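PDB 2W40: glycerol kinase, putative from Plasmodium falciparum, which probably catalyses the ATP-dependent phosphorylation of glycerol to sn-glycerol 3-phosphate, the single step of the glycerol kinase pathway of glycerol degradation. Local coordinates for residues T130-N135 with R189-D194; L198-K203 with V215-K220. All coordinates share one frame; numbering follows the deposited sequence.

Contact 1 of 2, residues T130-N135 with R189-D194; sequences TGTYFN and RTLLMD. With EDO (1,2-ethanediol), chain B.
Leu191 reaches from the loop after helix 184-187 into the turn that follows helix 123-130, and its isobutyl group carries most of the contact. Its backbone has positive phi, and chi1 of -111° lies away from a staggered position; from CB the chain runs across Thr132 at about a right angle. CG is the first atom to touch, 3.6 Å from Thr132 CG2. The branches then part. Leu191 CD2 sits 3.6 Å from Thr132 CG2 and 3.6 Å from Thr130 OG1, and also meets the edge of the Phe134 ring near its plane. Leu191 CD1 lies over the backbone beyond, 4.2 Å from Phe134 CA. Phe134 in turn packs edge-to-face with Phe141.

Thr130 crosses Leu191 obliquely. Its CG2, anti to the carbonyl carbon, rests 3.6 Å from Leu191 O, while OG1 is hydrogen-bonded to Ile126 O in the last turns of helix 123-130 and receives a weak bond from Thr132 N. The chain leaves that helix at Gly131, whose phi is positive (94°). Thr132 OG1, anti to its own backbone N, donates to Tyr133 O on a lone pair in the carbonyl plane; this choice turns CG2 toward Leu191. On the Tyr133 side an ethanediol molecule, probably from the crystallisation liquor, accepts from Tyr133 N (3.0 Å to EDO O2) and lays C1 over one face of the ring.

The polar link between the loops is a water, 2.8 Å from Thr130 O and 2.9 Å from Met193 O, with other acceptors competing for its protons. Direct attachment thus rests on methyl packing, with the hydroxyls beside it bonded within their own turn and helix end.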
loop_
_atom_site.group_PDB
_atom_site.type_symbol
_atom_site.label_atom_id
_atom_site.label_comp_id
_atom_site.label_asym_id
_atom_site.label_seq_id
_atom_site.Cartn_x
_atom_site.Cartn_y
_atom_site.Cartn_z
ATOM N N THR C 130 13.233 27.057 -23.795
ATOM C CA THR C 130 14.007 26.115 -22.978
ATOM C C THR C 130 13.852 24.670 -23.349
ATOM O O THR C 130 14.595 23.838 -22.882
ATOM C CB THR C 130 13.710 26.267 -21.439
ATOM O OG1 THR C 130 12.366 25.775 -21.228
ATOM C CG2 THR C 130 13.966 27.690 -20.925
ATOM N N GLY C 131 12.797 24.312 -24.061
ATOM C CA GLY C 131 12.446 22.916 -24.272
ATOM C C GLY C 131 11.462 22.185 -23.375
ATOM O O GLY C 131 10.990 21.097 -23.674
ATOM N N THR C 132 10.997 22.913 -22.362
ATOM C CA THR C 132 10.083 22.391 -21.373
ATOM C C THR C 132 9.115 23.491 -20.882
ATOM O O THR C 132 9.445 24.653 -20.980
ATOM C CB THR C 132 10.879 21.829 -20.089
ATOM O OG1 THR C 132 9.992 21.067 -19.255
ATOM C CG2 THR C 132 11.664 22.986 -19.369
ATOM N N TYR C 133 7.980 23.007 -20.382
ATOM C CA TYR C 133 7.113 23.875 -19.526
ATOM C C TYR C 133 7.698 23.925 -18.112
ATOM O O TYR C 133 8.601 23.159 -17.789
ATOM C CB TYR C 133 5.735 23.297 -19.482
ATOM C CG TYR C 133 4.981 23.143 -20.784
ATOM C CD1 TYR C 133 5.041 24.074 -21.737
ATOM C CD2 TYR C 133 4.279 22.022 -21.047
ATOM C CE1 TYR C 133 4.270 24.030 -22.874
ATOM C CE2 TYR C 133 3.601 21.886 -22.252
ATOM C CZ TYR C 133 3.593 22.952 -23.159
ATOM O OH TYR C 133 2.885 22.852 -24.385
ATOM N N PHE C 134 7.262 24.896 -17.296
ATOM C CA PHE C 134 7.592 24.887 -15.869
ATOM C C PHE C 134 7.189 23.537 -15.308
ATOM O O PHE C 134 6.097 23.010 -15.580
ATOM C CB PHE C 134 6.785 25.984 -15.113
ATOM C CG PHE C 134 7.180 27.428 -15.433
ATOM C CD1 PHE C 134 8.435 27.787 -15.964
ATOM C CD2 PHE C 134 6.291 28.462 -15.211
ATOM C CE1 PHE C 134 8.788 29.145 -16.243
ATOM C CE2 PHE C 134 6.677 29.793 -15.533
ATOM C CZ PHE C 134 7.898 30.125 -15.941
ATOM N N ASN C 135 8.039 23.045 -14.399
ATOM C CA ASN C 135 7.794 21.816 -13.697
ATOM C C ASN C 135 8.573 21.781 -12.385
ATOM O O ASN C 135 9.344 22.685 -12.122
ATOM C CB ASN C 135 8.087 20.621 -14.628
ATOM C CG ASN C 135 9.525 20.593 -15.094
ATOM O OD1 ASN C 135 10.469 20.822 -14.246
ATOM N ND2 ASN C 135 9.737 20.243 -16.392
ATOM N N ARG C 189 18.989 21.176 -18.649
ATOM C CA ARG C 189 18.159 20.580 -17.624
ATOM C C ARG C 189 17.821 21.560 -16.495
ATOM O O ARG C 189 17.299 21.208 -15.429
ATOM C CB ARG C 189 18.803 19.351 -17.051
ATOM C CG ARG C 189 19.261 18.387 -18.111
ATOM C CD ARG C 189 18.187 17.976 -19.089
ATOM N NE ARG C 189 17.124 17.181 -18.442
ATOM C CZ ARG C 189 16.264 16.363 -19.033
ATOM N NH1 ARG C 189 16.192 16.261 -20.368
ATOM N NH2 ARG C 189 15.451 15.616 -18.303
ATOM N N THR C 190 18.205 22.795 -16.733
ATOM C CA THR C 190 18.134 23.822 -15.661
ATOM C C THR C 190 16.886 24.750 -15.738
ATOM O O THR C 190 16.535 25.382 -14.687
ATOM C CB THR C 190 19.416 24.733 -15.718
ATOM O OG1 THR C 190 19.404 25.470 -16.940
ATOM C CG2 THR C 190 20.750 24.005 -15.428
ATOM N N LEU C 191 16.287 24.866 -16.938
ATOM C CA LEU C 191 15.187 25.799 -17.241
ATOM C C LEU C 191 15.739 27.238 -17.429
ATOM O O LEU C 191 14.981 28.194 -17.459
ATOM C CB LEU C 191 14.059 25.742 -16.233
ATOM C CG LEU C 191 12.725 25.178 -16.670
ATOM C CD1 LEU C 191 11.727 24.858 -15.490
ATOM C CD2 LEU C 191 12.163 26.103 -17.617
ATOM N N LEU C 192 17.106 27.357 -17.472
ATOM C CA LEU C 192 17.809 28.635 -17.624
ATOM C C LEU C 192 18.518 28.833 -18.975
ATOM O O LEU C 192 19.007 29.949 -19.231
ATOM C CB LEU C 192 18.804 28.899 -16.516
ATOM C CG LEU C 192 18.261 28.744 -15.129
ATOM C CD1 LEU C 192 19.469 28.852 -14.187
ATOM C CD2 LEU C 192 17.158 29.782 -14.863
ATOM N N MET C 193 18.660 27.751 -19.780
ATOM C CA MET C 193 19.408 27.853 -21.006
ATOM C C MET C 193 18.427 28.008 -22.182
ATOM O O MET C 193 17.415 27.310 -22.214
ATOM C CB MET C 193 20.202 26.583 -21.216
ATOM C CG MET C 193 21.228 26.712 -22.333
ATOM S SD MET C 193 22.025 25.149 -22.799
ATOM C CE MET C 193 20.733 24.395 -23.858
ATOM N N ASP C 194 18.812 28.799 -23.173
ATOM C CA ASP C 194 18.140 28.923 -24.464
ATOM C C ASP C 194 18.481 27.643 -25.260
ATOM O O ASP C 194 19.670 27.385 -25.548
ATOM C CB ASP C 194 18.602 30.146 -25.187
ATOM C CG ASP C 194 17.807 30.358 -26.522
ATOM O OD1 ASP C 194 17.615 29.409 -27.306
ATOM O OD2 ASP C 194 17.422 31.542 -26.796
HETATM C C1 EDO B . 6.817 19.875 -22.782
HETATM O O1 EDO B . 6.038 19.078 -23.706
HETATM C C2 EDO B . 6.812 19.299 -21.392
HETATM O O2 EDO B . 7.533 20.088 -20.544
HETATM O O HOH W 1 17.202 24.440 -22.129
#

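Contact 2 of 2, residues L198-K203 with V215-K220; sequences LQWDEK and VLPEIK
A two-stranded parallel sheet, 181-183 beside 218-220, is flanked by the chain that connects its strands, and Trp200, from the loop just ahead of helix 202-207, inserts its indole against the second strand. CG is anti to the carbonyl carbon, beside the backbone N, and the ring slides between Leu216 and Ile219. Leu216 CB lies over one face, 3.8 Å from the centroid of the five-membered ring and offset toward the rim. Ile219 CD1 stands over the opposite face, 3.7 Å from the same centroid, so that both form CH-pi contacts. Leu216 CD1 follows the same face as its CB, 3.9 Å from Trp200 CD2.

The edge is held by a single hydrogen bond. Trp200 NE1 donates to Pro217 O at 2.8 Å, bent to 147° at the hydrogen. The acceptor lies in the indole plane, yet the donor stands 31° out of the carbonyl plane. This bond fixes the rotation of the ring between its two aliphatic covers. Pro217 CD comes within 4.1 Å of Trp200 CZ2, and Ile219 CD1 also reaches back to Leu198 O at 3.6 Å.

Trp200 and Ile219 both touch Ala187 of helix 184-187 as well. Asp201, next in the chain, takes the N-cap position: its OD2 accepts from Met204 N, and its OD1 forms a salt bridge with Lys129. Parallel neighbouring strands joined through helices, with the connection packed back on the second strand, make this a beta-alpha-beta crossover.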
loop_
_atom_site.group_PDB
_atom_site.type_symbol
_atom_site.label_atom_id
_atom_site.label_comp_id
_atom_site.label_asym_id
_atom_site.label_seq_id
_atom_site.Cartn_x
_atom_site.Cartn_y
_atom_site.Cartn_z
ATOM N N LEU C 198 22.074 27.770 -26.973
ATOM C CA LEU C 198 22.984 27.127 -26.093
ATOM C C LEU C 198 23.666 28.078 -25.137
ATOM O O LEU C 198 24.784 27.820 -24.647
ATOM C CB LEU C 198 24.007 26.273 -26.808
ATOM C CG LEU C 198 23.438 25.237 -27.807
ATOM C CD1 LEU C 198 24.560 24.393 -28.456
ATOM C CD2 LEU C 198 22.335 24.396 -27.318
ATOM N N GLN C 199 22.985 29.200 -24.865
ATOM C CA GLN C 199 23.469 30.150 -23.861
ATOM C C GLN C 199 22.527 30.359 -22.702
ATOM O O GLN C 199 21.352 30.174 -22.833
ATOM C CB GLN C 199 23.579 31.499 -24.553
ATOM C CG GLN C 199 24.439 31.548 -25.859
ATOM C CD GLN C 199 25.890 31.333 -25.628
ATOM O OE1 GLN C 199 26.401 31.536 -24.505
ATOM N NE2 GLN C 199 26.602 30.889 -26.670
ATOM N N TRP C 200 23.041 30.696 -21.550
ATOM C CA TRP C 200 22.197 31.114 -20.415
ATOM C C TRP C 200 21.325 32.260 -20.890
ATOM O O TRP C 200 21.825 33.185 -21.578
ATOM C CB TRP C 200 23.040 31.550 -19.250
ATOM C CG TRP C 200 23.973 30.516 -18.678
ATOM C CD1 TRP C 200 25.303 30.614 -18.596
ATOM C CD2 TRP C 200 23.627 29.227 -18.174
ATOM N NE1 TRP C 200 25.861 29.496 -18.012
ATOM C CE2 TRP C 200 24.850 28.629 -17.709
ATOM C CE3 TRP C 200 22.412 28.538 -17.965
ATOM C CZ2 TRP C 200 24.892 27.353 -17.127
ATOM C CZ3 TRP C 200 22.452 27.266 -17.394
ATOM C CH2 TRP C 200 23.707 26.698 -16.932
ATOM N N ASP C 201 20.052 32.187 -20.547
ATOM C CA ASP C 201 19.050 33.168 -21.022
ATOM C C ASP C 201 18.738 34.198 -19.926
ATOM O O ASP C 201 18.278 33.849 -18.807
ATOM C CB ASP C 201 17.799 32.454 -21.410
ATOM C CG ASP C 201 16.805 33.396 -22.083
ATOM O OD1 ASP C 201 17.105 33.929 -23.174
ATOM O OD2 ASP C 201 15.782 33.651 -21.404
ATOM N N GLU C 202 18.943 35.463 -20.278
ATOM C CA GLU C 202 18.724 36.550 -19.324
ATOM C C GLU C 202 17.289 36.623 -18.799
ATOM O O GLU C 202 17.058 36.787 -17.604
ATOM C CB GLU C 202 19.181 37.913 -19.911
ATOM C CG GLU C 202 19.209 39.009 -18.849
ATOM C CD GLU C 202 19.664 40.369 -19.373
ATOM O OE1 GLU C 202 20.322 40.406 -20.447
ATOM O OE2 GLU C 202 19.319 41.365 -18.681
ATOM N N LYS C 203 16.326 36.410 -19.704
ATOM C CA LYS C 203 14.932 36.460 -19.340
ATOM C C LYS C 203 14.567 35.348 -18.361
ATOM O O LYS C 203 13.897 35.537 -17.342
ATOM C CB LYS C 203 14.064 36.384 -20.605
ATOM C CG LYS C 203 14.057 37.591 -21.543
ATOM C CD LYS C 203 12.913 37.560 -22.601
ATOM C CE LYS C 203 13.243 38.574 -23.706
ATOM N NZ LYS C 203 14.569 38.212 -24.360
ATOM N N VAL C 215 27.274 33.909 -11.546
ATOM C CA VAL C 215 27.247 32.733 -10.685
ATOM C C VAL C 215 27.064 31.443 -11.435
ATOM O O VAL C 215 27.195 30.403 -10.858
ATOM C CB VAL C 215 26.182 32.878 -9.581
ATOM C CG1 VAL C 215 26.434 34.209 -8.773
ATOM C CG2 VAL C 215 24.774 32.756 -10.168
ATOM N N LEU C 216 26.686 31.541 -12.729
ATOM C CA LEU C 216 26.485 30.390 -13.598
ATOM C C LEU C 216 27.797 29.993 -14.263
ATOM O O LEU C 216 28.543 30.839 -14.738
ATOM C CB LEU C 216 25.365 30.642 -14.568
ATOM C CG LEU C 216 23.984 30.915 -13.958
ATOM C CD1 LEU C 216 23.092 31.589 -15.058
ATOM C CD2 LEU C 216 23.363 29.665 -13.470
ATOM N N PRO C 217 28.048 28.693 -14.323
ATOM C CA PRO C 217 29.278 28.211 -14.953
ATOM C C PRO C 217 29.247 28.285 -16.455
ATOM O O PRO C 217 28.188 28.214 -17.052
ATOM C CB PRO C 217 29.333 26.737 -14.449
ATOM C CG PRO C 217 27.852 26.319 -14.382
ATOM C CD PRO C 217 27.202 27.611 -13.800
ATOM N N GLU C 218 30.434 28.321 -17.049
ATOM C CA GLU C 218 30.559 28.357 -18.496
ATOM C C GLU C 218 30.033 27.050 -19.111
ATOM O O GLU C 218 30.453 25.993 -18.632
ATOM C CB GLU C 218 32.020 28.520 -18.929
ATOM C CG GLU C 218 32.186 28.607 -20.447
ATOM C CD GLU C 218 33.665 28.669 -20.859
ATOM O OE1 GLU C 218 34.523 29.025 -19.992
ATOM O OE2 GLU C 218 33.942 28.398 -22.054
ATOM N N ILE C 219 29.261 27.159 -20.167
ATOM C CA ILE C 219 28.669 25.983 -20.873
ATOM C C ILE C 219 29.681 25.475 -21.949
ATOM O O ILE C 219 30.104 26.241 -22.830
ATOM C CB ILE C 219 27.311 26.305 -21.546
ATOM C CG1 ILE C 219 26.299 26.813 -20.482
ATOM C CG2 ILE C 219 26.712 25.081 -22.313
ATOM C CD1 ILE C 219 25.054 27.358 -21.085
ATOM N N LYS C 220 30.115 24.238 -21.756
ATOM C CA LYS C 220 31.123 23.615 -22.600
ATOM C C LYS C 220 30.501 22.551 -23.483
ATOM O O LYS C 220 29.444 22.048 -23.219
ATOM C CB LYS C 220 32.181 22.920 -21.744
ATOM C CG LYS C 220 32.939 23.875 -20.767
ATOM C CD LYS C 220 34.140 24.395 -21.276
ATOM C CE LYS C 220 35.326 23.562 -20.864
ATOM N NZ LYS C 220 36.489 24.087 -21.673
#

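In the fold
Contacts 1 and 2 follow one another along the chain, with centres 12 Å apart. Their inner segments, 189-194 and 198-203, pair across the short turn between them: Leu192 O and Asp201 N are 2.8 Å apart and Asp194 N and Gln199 O 2.9 Å, both probable hydrogen bonds. Thr190 OG1 also packs on Trp200 CZ3 at 3.6 Å. Contact 1 is buried, contact 2 nearer the surface, and both lie away from the ADP sites. Asn135 of contact 1 is about 10 Å by its side chain from a bound glycerol. Arg189 joins Glu86 and Glu308 by salt bridges, linking the N-terminal FGGY range to the C-terminal one.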